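Local atomic coordinates of xyloglucan-specific endo-beta-1,4-glucanase BoGH9A (Bacteroides ovatus, PDB entry 6DHT), a protein that cleaves internal beta-1,4-glucosidic linkages in the backbone of xyloglucan, releasing xyloglucan oligosaccharides. Residues A[138-149]-A[251-262]; A[170-178]-A[236-245]. All coordinates share one frame; numbering follows the deposited sequence.

Contact 1: A[138-149]-A[251-262]; sequences HPDNHVLIHPSA and PVDCKQQRYVVQ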
loop_
_atom_site.group_PDB
_atom_site.type_symbol
_atom_site.label_atom_id
_atom_site.label_comp_id
_atom_site.label_asym_id
_atom_site.label_seq_id
_atom_site.Cartn_x
_atom_site.Cartn_y
_atom_site.Cartn_z
ATOM N N HIS A 138 1.815 -17.902 15.743
ATOM C CA HIS A 138 1.666 -18.585 14.453
ATOM C C HIS A 138 2.988 -19.079 13.843
ATOM O O HIS A 138 3.428 -18.621 12.784
ATOM C CB HIS A 138 0.894 -17.712 13.466
ATOM C CG HIS A 138 -0.523 -17.470 13.877
ATOM N ND1 HIS A 138 -0.894 -16.382 14.633
ATOM C CD2 HIS A 138 -1.650 -18.194 13.679
ATOM C CE1 HIS A 138 -2.195 -16.434 14.868
ATOM N NE2 HIS A 138 -2.678 -17.519 14.292
ATOM N N PRO A 139 3.631 -20.042 14.505
ATOM C CA PRO A 139 4.868 -20.606 13.951
ATOM C C PRO A 139 4.667 -21.212 12.560
ATOM O O PRO A 139 5.583 -21.166 11.751
ATOM C CB PRO A 139 5.239 -21.681 14.980
ATOM C CG PRO A 139 3.984 -21.961 15.713
ATOM C CD PRO A 139 3.272 -20.665 15.787
ATOM N N ASP A 140 3.475 -21.736 12.291
ATOM C CA ASP A 140 3.125 -22.290 10.996
ATOM C C ASP A 140 4.157 -23.330 10.531
ATOM O O ASP A 140 4.460 -23.442 9.341
ATOM C CB ASP A 140 2.937 -21.157 9.968
ATOM C CG ASP A 140 1.640 -20.378 10.186
ATOM O OD1 ASP A 140 0.755 -20.859 10.932
ATOM O OD2 ASP A 140 1.473 -19.262 9.626
ATOM N N ASN A 141 4.664 -24.098 11.496
ATOM C CA ASN A 141 5.575 -25.213 11.220
ATOM C C ASN A 141 4.831 -26.538 11.133
ATOM O O ASN A 141 5.414 -27.557 10.752
ATOM C CB ASN A 141 6.655 -25.298 12.298
ATOM C CG ASN A 141 6.089 -25.211 13.711
ATOM O OD1 ASN A 141 4.875 -25.304 13.924
ATOM N ND2 ASN A 141 6.975 -25.026 14.687
ATOM N N HIS A 142 3.551 -26.511 11.484
ATOM C CA HIS A 142 2.707 -27.696 11.431
ATOM C C HIS A 142 1.428 -27.382 10.660
ATOM O O HIS A 142 0.374 -27.145 11.244
ATOM C CB HIS A 142 2.386 -28.159 12.853
ATOM C CG HIS A 142 1.752 -29.511 12.919
ATOM N ND1 HIS A 142 0.406 -29.713 12.704
ATOM C CD2 HIS A 142 2.278 -30.732 13.176
ATOM C CE1 HIS A 142 0.130 -30.999 12.826
ATOM N NE2 HIS A 142 1.249 -31.639 13.112
ATOM N N VAL A 143 1.537 -27.388 9.336
ATOM C CA VAL A 143 0.461 -26.959 8.452
ATOM C C VAL A 143 0.027 -28.107 7.544
ATOM O O VAL A 143 0.865 -28.811 6.994
ATOM C CB VAL A 143 0.926 -25.720 7.615
ATOM C CG1 VAL A 143 -0.143 -25.267 6.629
ATOM C CG2 VAL A 143 1.283 -24.578 8.541
ATOM N N LEU A 144 -1.280 -28.265 7.388
ATOM C CA LEU A 144 -1.855 -29.391 6.653
ATOM C C LEU A 144 -2.128 -29.077 5.197
ATOM O O LEU A 144 -2.651 -28.013 4.863
ATOM C CB LEU A 144 -3.187 -29.789 7.289
ATOM C CG LEU A 144 -3.186 -30.947 8.288
ATOM C CD1 LEU A 144 -2.009 -30.889 9.246
ATOM C CD2 LEU A 144 -4.501 -30.932 9.050
ATOM N N ILE A 145 -1.788 -30.015 4.323
ATOM C CA ILE A 145 -2.287 -29.968 2.960
ATOM C C ILE A 145 -3.787 -30.224 3.011
ATOM O O ILE A 145 -4.229 -31.337 3.306
ATOM C CB ILE A 145 -1.610 -31.031 2.058
ATOM C CG1 ILE A 145 -0.096 -30.806 1.974
ATOM C CG2 ILE A 145 -2.239 -31.039 0.673
ATOM C CD1 ILE A 145 0.349 -29.526 1.238
ATOM N N HIS A 146 -4.571 -29.187 2.762
ATOM C CA HIS A 146 -6.009 -29.295 2.600
ATOM C C HIS A 146 -6.320 -30.227 1.426
ATOM O O HIS A 146 -5.501 -30.366 0.525
ATOM C CB HIS A 146 -6.565 -27.907 2.329
ATOM C CG HIS A 146 -8.051 -27.799 2.430
ATOM N ND1 HIS A 146 -8.868 -27.768 1.321
ATOM C CD2 HIS A 146 -8.868 -27.675 3.501
ATOM C CE1 HIS A 146 -10.122 -27.629 1.704
ATOM N NE2 HIS A 146 -10.150 -27.562 3.025
ATOM N N PRO A 147 -7.486 -30.896 1.447
ATOM C CA PRO A 147 -7.807 -31.742 0.295
ATOM C C PRO A 147 -7.770 -30.995 -1.045
ATOM O O PRO A 147 -7.400 -31.595 -2.051
ATOM C CB PRO A 147 -9.223 -32.225 0.616
ATOM C CG PRO A 147 -9.247 -32.298 2.099
ATOM C CD PRO A 147 -8.421 -31.120 2.566
ATOM N N SER A 148 -8.117 -29.710 -1.051
ATOM C CA SER A 148 -8.098 -28.929 -2.289
ATOM C C SER A 148 -6.676 -28.727 -2.832
ATOM O O SER A 148 -6.496 -28.392 -4.006
ATOM C CB SER A 148 -8.729 -27.565 -2.062
ATOM O OG SER A 148 -8.001 -26.850 -1.079
ATOM N N ALA A 149 -5.674 -28.943 -1.986
ATOM C CA ALA A 149 -4.285 -28.707 -2.353
ATOM C C ALA A 149 -3.487 -29.984 -2.600
ATOM O O ALA A 149 -2.303 -29.912 -2.922
ATOM C CB ALA A 149 -3.596 -27.863 -1.267
ATOM N N PRO A 251 -2.483 -13.666 19.116
ATOM C CA PRO A 251 -1.994 -14.812 18.338
ATOM C C PRO A 251 -1.674 -16.078 19.159
ATOM O O PRO A 251 -1.985 -17.188 18.724
ATOM C CB PRO A 251 -0.729 -14.255 17.677
ATOM C CG PRO A 251 -1.017 -12.818 17.502
ATOM C CD PRO A 251 -1.822 -12.414 18.718
ATOM N N VAL A 252 -1.095 -15.920 20.344
ATOM C CA VAL A 252 -0.751 -17.082 21.158
ATOM C C VAL A 252 -1.971 -17.861 21.643
ATOM O O VAL A 252 -1.846 -19.023 22.034
ATOM C CB VAL A 252 0.134 -16.697 22.354
ATOM C CG1 VAL A 252 1.491 -16.216 21.864
ATOM C CG2 VAL A 252 -0.533 -15.663 23.208
ATOM N N ASP A 253 -3.145 -17.235 21.609
ATOM C CA ASP A 253 -4.389 -17.897 22.019
ATOM C C ASP A 253 -5.182 -18.516 20.853
ATOM O O ASP A 253 -6.271 -19.082 21.050
ATOM C CB ASP A 253 -5.237 -16.905 22.812
ATOM C CG ASP A 253 -4.520 -16.413 24.064
ATOM O OD1 ASP A 253 -3.768 -17.211 24.661
ATOM O OD2 ASP A 253 -4.673 -15.242 24.440
ATOM N N CYS A 254 -4.631 -18.435 19.645
ATOM C CA CYS A 254 -5.282 -19.013 18.479
ATOM C C CYS A 254 -5.062 -20.515 18.451
ATOM O O CYS A 254 -3.953 -20.989 18.695
ATOM C CB CYS A 254 -4.738 -18.380 17.195
ATOM S SG CYS A 254 -5.270 -16.682 16.965
ATOM N N LYS A 255 -6.113 -21.272 18.159
ATOM C CA LYS A 255 -6.026 -22.723 18.275
ATOM C C LYS A 255 -6.492 -23.482 17.043
ATOM O O LYS A 255 -6.290 -24.688 16.965
ATOM C CB LYS A 255 -6.795 -23.175 19.522
ATOM C CG LYS A 255 -6.129 -22.690 20.801
ATOM C CD LYS A 255 -6.933 -22.965 22.052
ATOM C CE LYS A 255 -6.358 -22.172 23.227
ATOM N NZ LYS A 255 -4.855 -22.139 23.236
ATOM N N GLN A 256 -7.114 -22.807 16.085
ATOM C CA GLN A 256 -7.544 -23.485 14.862
ATOM C C GLN A 256 -6.382 -24.074 14.072
ATOM O O GLN A 256 -5.263 -23.558 14.093
ATOM C CB GLN A 256 -8.333 -22.552 13.956
ATOM C CG GLN A 256 -9.744 -22.290 14.367
ATOM C CD GLN A 256 -10.504 -21.534 13.294
ATOM O OE1 GLN A 256 -10.852 -22.090 12.249
ATOM N NE2 GLN A 256 -10.710 -20.242 13.519
ATOM N N GLN A 257 -6.657 -25.157 13.357
ATOM C CA GLN A 257 -5.651 -25.796 12.524
ATOM C C GLN A 257 -5.371 -24.923 11.294
ATOM O O GLN A 257 -6.291 -24.310 10.747
ATOM C CB GLN A 257 -6.128 -27.203 12.108
ATOM C CG GLN A 257 -5.244 -27.937 11.109
ATOM C CD GLN A 257 -3.853 -28.243 11.650
ATOM O OE1 GLN A 257 -2.847 -27.763 11.114
ATOM N NE2 GLN A 257 -3.787 -29.057 12.707
ATOM N N ARG A 258 -4.107 -24.903 10.875
ATOM C CA ARG A 258 -3.660 -24.131 9.705
ATOM C C ARG A 258 -3.507 -25.026 8.479
ATOM O O ARG A 258 -2.947 -26.126 8.568
ATOM C CB ARG A 258 -2.328 -23.428 10.020
ATOM C CG ARG A 258 -2.401 -22.451 11.189
ATOM C CD ARG A 258 -2.963 -21.106 10.782
ATOM N NE ARG A 258 -1.907 -20.155 10.435
ATOM C CZ ARG A 258 -2.114 -18.844 10.293
ATOM N NH1 ARG A 258 -3.320 -18.317 10.407
ATOM N NH2 ARG A 258 -1.091 -18.057 9.995
ATOM N N TYR A 259 -4.009 -24.546 7.342
ATOM C CA TYR A 259 -3.986 -25.285 6.080
ATOM C C TYR A 259 -3.387 -24.461 4.955
ATOM O O TYR A 259 -3.493 -23.241 4.980
ATOM C CB TYR A 259 -5.401 -25.647 5.626
ATOM C CG TYR A 259 -6.164 -26.582 6.538
ATOM C CD1 TYR A 259 -6.888 -26.091 7.602
ATOM C CD2 TYR A 259 -6.178 -27.946 6.302
ATOM C CE1 TYR A 259 -7.596 -26.933 8.438
ATOM C CE2 TYR A 259 -6.892 -28.805 7.132
ATOM C CZ TYR A 259 -7.591 -28.287 8.198
ATOM O OH TYR A 259 -8.306 -29.117 9.037
ATOM N N VAL A 260 -2.778 -25.123 3.980
ATOM C CA VAL A 260 -2.570 -24.522 2.659
ATOM C C VAL A 260 -3.632 -25.092 1.731
ATOM O O VAL A 260 -3.973 -26.283 1.802
ATOM C CB VAL A 260 -1.136 -24.705 2.078
ATOM C CG1 VAL A 260 -0.091 -24.025 2.971
ATOM C CG2 VAL A 260 -0.801 -26.168 1.878
ATOM N N VAL A 261 -4.203 -24.231 0.908
ATOM C CA VAL A 261 -5.292 -24.608 0.031
ATOM C C VAL A 261 -4.914 -24.553 -1.454
ATOM O O VAL A 261 -3.757 -24.263 -1.818
ATOM C CB VAL A 261 -6.512 -23.749 0.320
ATOM C CG1 VAL A 261 -6.926 -23.911 1.778
ATOM C CG2 VAL A 261 -6.210 -22.279 0.026
ATOM N N GLN A 262 -5.921 -24.852 -2.277
ATOM C CA GLN A 262 -5.837 -24.965 -3.731
ATOM C C GLN A 262 -4.837 -24.025 -4.403
ATOM O O GLN A 262 -4.862 -22.816 -4.174
ATOM C CB GLN A 262 -7.220 -24.689 -4.323
ATOM C CG GLN A 262 -7.343 -24.910 -5.827
ATOM C CD GLN A 262 -8.358 -23.975 -6.487
ATOM O OE1 GLN A 262 -9.554 -24.022 -6.192
ATOM N NE2 GLN A 262 -7.873 -23.101 -7.378
HETATM O O HOH W 1 -0.242 -19.032 17.388
HETATM O O HOH W 2 -1.775 -25.721 12.768
#

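Contact 2: A[170-178]-A[236-245]; sequences GDYNKYIVN and VYHKLTTPFF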
loop_
_atom_site.group_PDB
_atom_site.type_symbol
_atom_site.label_atom_id
_atom_site.label_comp_id
_atom_site.label_asym_id
_atom_site.label_seq_id
_atom_site.Cartn_x
_atom_site.Cartn_y
_atom_site.Cartn_z
ATOM N N GLY A 170 -6.452 -7.306 9.260
ATOM C CA GLY A 170 -7.061 -7.432 10.565
ATOM C C GLY A 170 -7.205 -8.869 11.018
ATOM O O GLY A 170 -7.525 -9.097 12.204
ATOM N N ASP A 171 -7.006 -9.819 10.106
ATOM C CA ASP A 171 -7.001 -11.272 10.373
ATOM C C ASP A 171 -5.574 -11.828 10.374
ATOM O O ASP A 171 -4.603 -11.110 10.044
ATOM C CB ASP A 171 -7.856 -12.028 9.348
ATOM C CG ASP A 171 -7.293 -11.987 7.955
ATOM O OD1 ASP A 171 -7.135 -10.844 7.440
ATOM O OD2 ASP A 171 -7.069 -13.085 7.393
ATOM N N TYR A 172 -5.434 -13.118 10.680
ATOM C CA TYR A 172 -4.134 -13.732 10.929
ATOM C C TYR A 172 -3.698 -14.733 9.851
ATOM O O TYR A 172 -2.760 -15.483 10.049
ATOM C CB TYR A 172 -4.172 -14.438 12.292
ATOM C CG TYR A 172 -4.286 -13.562 13.521
ATOM C CD1 TYR A 172 -3.495 -12.420 13.696
ATOM C CD2 TYR A 172 -5.176 -13.893 14.549
ATOM C CE1 TYR A 172 -3.582 -11.661 14.846
ATOM C CE2 TYR A 172 -5.269 -13.144 15.681
ATOM C CZ TYR A 172 -4.493 -12.004 15.853
ATOM O OH TYR A 172 -4.542 -11.214 16.977
ATOM N N ASN A 173 -4.361 -14.711 8.701
ATOM C CA ASN A 173 -4.026 -15.591 7.600
ATOM C C ASN A 173 -3.019 -14.966 6.636
ATOM O O ASN A 173 -2.775 -13.763 6.730
ATOM C CB ASN A 173 -5.331 -15.996 6.922
ATOM C CG ASN A 173 -6.303 -16.602 7.921
ATOM O OD1 ASN A 173 -6.033 -17.689 8.436
ATOM N ND2 ASN A 173 -7.350 -15.870 8.270
ATOM N N LYS A 174 -2.412 -15.762 5.774
ATOM C CA LYS A 174 -1.315 -15.300 4.910
ATOM C C LYS A 174 -1.676 -15.658 3.488
ATOM O O LYS A 174 -1.937 -16.826 3.200
ATOM C CB LYS A 174 -0.002 -15.955 5.318
ATOM C CG LYS A 174 0.303 -15.781 6.799
ATOM C CD LYS A 174 1.664 -16.256 7.220
ATOM C CE LYS A 174 1.883 -17.717 6.879
ATOM N NZ LYS A 174 3.065 -18.269 7.576
ATOM N N TYR A 175 -1.686 -14.692 2.582
ATOM C CA TYR A 175 -2.230 -14.871 1.242
ATOM C C TYR A 175 -1.190 -14.519 0.183
ATOM O O TYR A 175 -0.614 -13.421 0.217
ATOM C CB TYR A 175 -3.420 -13.955 1.040
ATOM C CG TYR A 175 -4.531 -14.046 2.089
ATOM C CD1 TYR A 175 -4.386 -13.441 3.336
ATOM C CD2 TYR A 175 -5.751 -14.689 1.827
ATOM C CE1 TYR A 175 -5.397 -13.473 4.300
ATOM C CE2 TYR A 175 -6.760 -14.736 2.787
ATOM C CZ TYR A 175 -6.585 -14.127 4.017
ATOM O OH TYR A 175 -7.606 -14.156 4.972
ATOM N N ILE A 176 -0.953 -15.408 -0.773
ATOM C CA ILE A 176 0.078 -15.191 -1.780
ATOM C C ILE A 176 -0.259 -14.042 -2.744
ATOM O O ILE A 176 0.607 -13.222 -3.085
ATOM C CB ILE A 176 0.332 -16.499 -2.575
ATOM C CG1 ILE A 176 1.089 -17.534 -1.729
ATOM C CG2 ILE A 176 1.146 -16.202 -3.833
ATOM C CD1 ILE A 176 2.520 -17.159 -1.367
ATOM N N VAL A 177 -1.501 -13.944 -3.178
ATOM C CA VAL A 177 -1.875 -12.888 -4.110
ATOM C C VAL A 177 -1.625 -11.535 -3.472
ATOM O O VAL A 177 -0.928 -10.662 -4.047
ATOM C CB VAL A 177 -3.324 -13.044 -4.580
ATOM C CG1 VAL A 177 -3.855 -11.780 -5.231
ATOM C CG2 VAL A 177 -3.420 -14.224 -5.542
ATOM N N ASN A 178 -2.164 -11.332 -2.277
ATOM C CA ASN A 178 -2.096 -10.011 -1.695
ATOM C C ASN A 178 -0.680 -9.666 -1.261
ATOM O O ASN A 178 -0.231 -8.524 -1.448
ATOM C CB ASN A 178 -3.046 -9.910 -0.513
ATOM C CG ASN A 178 -3.387 -8.489 -0.191
ATOM O OD1 ASN A 178 -3.667 -7.699 -1.092
ATOM N ND2 ASN A 178 -3.319 -8.136 1.080
ATOM N N VAL A 236 1.620 -22.942 -6.836
ATOM C CA VAL A 236 1.683 -22.165 -5.591
ATOM C C VAL A 236 0.304 -22.148 -4.937
ATOM O O VAL A 236 -0.681 -21.786 -5.569
ATOM C CB VAL A 236 2.192 -20.729 -5.864
ATOM C CG1 VAL A 236 2.265 -19.899 -4.573
ATOM C CG2 VAL A 236 3.540 -20.774 -6.516
ATOM N N TYR A 237 0.248 -22.566 -3.670
ATOM C CA TYR A 237 -0.998 -22.611 -2.910
ATOM C C TYR A 237 -1.496 -21.187 -2.737
ATOM O O TYR A 237 -0.695 -20.279 -2.512
ATOM C CB TYR A 237 -0.756 -23.280 -1.545
ATOM C CG TYR A 237 -0.090 -24.642 -1.662
ATOM C CD1 TYR A 237 -0.745 -25.703 -2.275
ATOM C CD2 TYR A 237 1.160 -24.863 -1.144
ATOM C CE1 TYR A 237 -0.141 -26.940 -2.383
ATOM C CE2 TYR A 237 1.775 -26.089 -1.250
ATOM C CZ TYR A 237 1.118 -27.119 -1.873
ATOM O OH TYR A 237 1.758 -28.329 -1.962
ATOM N N HIS A 238 -2.802 -20.985 -2.861
ATOM C CA HIS A 238 -3.391 -19.640 -2.855
ATOM C C HIS A 238 -3.150 -18.917 -1.538
ATOM O O HIS A 238 -2.810 -17.726 -1.531
ATOM C CB HIS A 238 -4.882 -19.742 -3.160
ATOM C CG HIS A 238 -5.554 -18.445 -3.495
ATOM N ND1 HIS A 238 -5.340 -17.756 -4.675
ATOM C CD2 HIS A 238 -6.478 -17.732 -2.817
ATOM C CE1 HIS A 238 -6.101 -16.684 -4.704
ATOM N NE2 HIS A 238 -6.800 -16.637 -3.584
ATOM N N LYS A 239 -3.353 -19.603 -0.417
ATOM C CA LYS A 239 -3.190 -18.980 0.891
ATOM C C LYS A 239 -2.921 -20.035 1.967
ATOM O O LYS A 239 -3.102 -21.251 1.738
ATOM C CB LYS A 239 -4.418 -18.153 1.243
ATOM C CG LYS A 239 -5.719 -18.975 1.257
ATOM C CD LYS A 239 -6.904 -18.126 1.675
ATOM C CE LYS A 239 -8.230 -18.867 1.493
ATOM N NZ LYS A 239 -9.394 -18.099 1.983
ATOM N N LEU A 240 -2.467 -19.562 3.124
ATOM C CA LEU A 240 -2.285 -20.366 4.317
ATOM C C LEU A 240 -3.269 -19.810 5.323
ATOM O O LEU A 240 -3.237 -18.624 5.648
ATOM C CB LEU A 240 -0.844 -20.294 4.799
ATOM C CG LEU A 240 -0.419 -21.233 5.937
ATOM C CD1 LEU A 240 1.084 -21.331 6.006
ATOM C CD2 LEU A 240 -0.952 -20.736 7.269
ATOM N N THR A 241 -4.195 -20.652 5.788
ATOM C CA THR A 241 -5.365 -20.154 6.491
ATOM C C THR A 241 -5.926 -21.165 7.489
ATOM O O THR A 241 -5.671 -22.371 7.401
ATOM C CB THR A 241 -6.479 -19.784 5.462
ATOM O OG1 THR A 241 -7.593 -19.168 6.097
ATOM C CG2 THR A 241 -6.924 -21.027 4.657
ATOM N N THR A 242 -6.676 -20.642 8.445
ATOM C CA THR A 242 -7.557 -21.469 9.268
ATOM C C THR A 242 -8.853 -21.607 8.496
ATOM O O THR A 242 -9.112 -20.872 7.555
ATOM C CB THR A 242 -7.806 -20.786 10.603
ATOM O OG1 THR A 242 -8.180 -19.429 10.380
ATOM C CG2 THR A 242 -6.577 -20.826 11.471
ATOM N N PRO A 243 -9.716 -22.563 8.885
ATOM C CA PRO A 243 -10.984 -22.649 8.152
ATOM C C PRO A 243 -11.902 -21.446 8.359
ATOM O O PRO A 243 -12.596 -21.012 7.428
ATOM C CB PRO A 243 -11.626 -23.917 8.745
ATOM C CG PRO A 243 -10.463 -24.740 9.142
ATOM C CD PRO A 243 -9.455 -23.762 9.691
ATOM N N PHE A 244 -11.940 -20.927 9.585
ATOM C CA PHE A 244 -12.708 -19.738 9.915
ATOM C C PHE A 244 -11.787 -18.628 10.429
ATOM O O PHE A 244 -10.741 -18.893 11.004
ATOM C CB PHE A 244 -13.735 -20.022 11.035
ATOM C CG PHE A 244 -14.856 -20.946 10.641
ATOM C CD1 PHE A 244 -15.936 -20.475 9.912
ATOM C CD2 PHE A 244 -14.837 -22.275 11.029
ATOM C CE1 PHE A 244 -16.972 -21.324 9.547
ATOM C CE2 PHE A 244 -15.874 -23.131 10.676
ATOM C CZ PHE A 244 -16.939 -22.649 9.933
ATOM N N PHE A 245 -12.227 -17.398 10.279
ATOM C CA PHE A 245 -11.570 -16.303 10.977
ATOM C C PHE A 245 -11.643 -16.555 12.467
ATOM O O PHE A 245 -12.687 -16.985 12.968
ATOM C CB PHE A 245 -12.242 -14.966 10.668
ATOM C CG PHE A 245 -12.026 -14.482 9.276
ATOM C CD1 PHE A 245 -10.739 -14.262 8.787
ATOM C CD2 PHE A 245 -13.105 -14.156 8.475
ATOM C CE1 PHE A 245 -10.543 -13.781 7.496
ATOM C CE2 PHE A 245 -12.928 -13.664 7.197
ATOM C CZ PHE A 245 -11.625 -13.455 6.709
HETATM O O HOH W 3 -3.966 -15.348 -2.227
#

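Contact 1: A[138-149]-A[251-262]
D140 and R258 form the charged centre of the contact. The guanidinium meets the carboxylate side-on: R258 NE lies 2.8 Å from D140 OD1 and R258 NH2 2.9 Å from D140 OD2. NH2 sits on the syn lone pair of OD2, whereas NE approaches OD1 tilted out of the carboxylate plane. Bends at chi2 and chi3 of R258 turn its NE edge to the carboxylate of D140, and the two flat groups end up nearly coplanar (26° apart). A second salt bridge, from K174 to OD2, and a bond from R258 NH1 to the carbonyl of Y172 further fix this buried pair. H138 brings CD2 over the centre of one guanidinium face, 3.5 Å from CZ of R258, its ring tilted 39° from that plane; H138 ND1 bonds to Y167 OH.

Backbone bonds join strands 143-145 and 259-260 as parallel neighbours in a small mixed sheet of the glycoside hydrolase family 9 catalytic domain. L144 N donates to R258 O (3.0 Å), V260 N to L144 O (3.0 Å) and H146 N to V260 O (3.1 Å). Past the strands, S148 OG accepts from Q262 N at 3.1 Å, and waters link H138 N to P251 O and H142 O to R258 N.

On one sheet face L144 and Y259 point the same way, L144 CB lying 3.6 Å from Y259 CD2; on the other, I145 CD1 touches V260 CG2. Just past the strand, H146 turns its ring edge toward the Y259 face in an offset edge-to-face pair, planes at 87°.

Contact 2: A[170-178]-A[236-245]
Antiparallel pairing of K174 with L240 and of Y175 with K239 sets an edge strand of a small sheet beside the predicted nucleophile D171. K174 and L240 are the hydrogen-bonded pair: K174 N reaches L240 O at 3.0 Å, and L240 N returns to K174 O at 2.8 Å. The pairing runs on into the first turn of helix 176-192, where I176 N donates to H238 O (3.1 Å); that same oxygen takes a water also bound to V177 N.

Side chains follow the two faces. K174 and L240 lie side by side, CE against CD1, while on the other face the Y175 ring runs alongside the extended K239 chain, CE2 of Y175 3.6 Å from CD of K239. I176 CG1 packs crosswise on V236 CG1.

N173 joins the strand pair to the carboxylate. Its CG stands beside the backbone N (chi1 -55°), and the amide spans the gap: N173 OD1 accepts from T242 N at 3.0 Å, and N173 ND2 donates at 2.9 Å to the anti lone pair of D171 OD2. Y175 OH gives D171 OD2 a 2.7 Å bond from the syn side, 30° out of the carboxylate plane. N173 ND2 and Y175 OH both grip OD2, the N173 backbone N adds a weak bond, and the F245 ring brings its edge there, F245 CE1 3.5 Å from D171 OD2. The side chain of D171 lies near that of the predicted proton donor E548, with N173 and Y175 as second-layer residues holding its carboxylate, consistent with the acidic catalytic centre of family 9 glycoside hydrolases.

How the contacts relate
Contacts 1 and 2 build neighbouring parts of one mixed sheet, where strand 259-260 is flanked by 143-145 in parallel and by 239-241 in antiparallel fashion, the latter pairing in turn with 174-175. The T241 carbonyl probably accepts from Y259 N, R258 packs on L240, and K174 of contact 2 is the second partner of D140. Contact 2 is almost wholly buried, with F245 partly exposed at its rim; its side-chain bonds from N173 and Y175 meet at the carboxylate of the predicted nucleophile D171, beside ordinary backbone pairing. Contact 1 is only partly buried and farther from the chain centre, its buried D140-R258 pair lying between the partly exposed H138 end and the parallel strands.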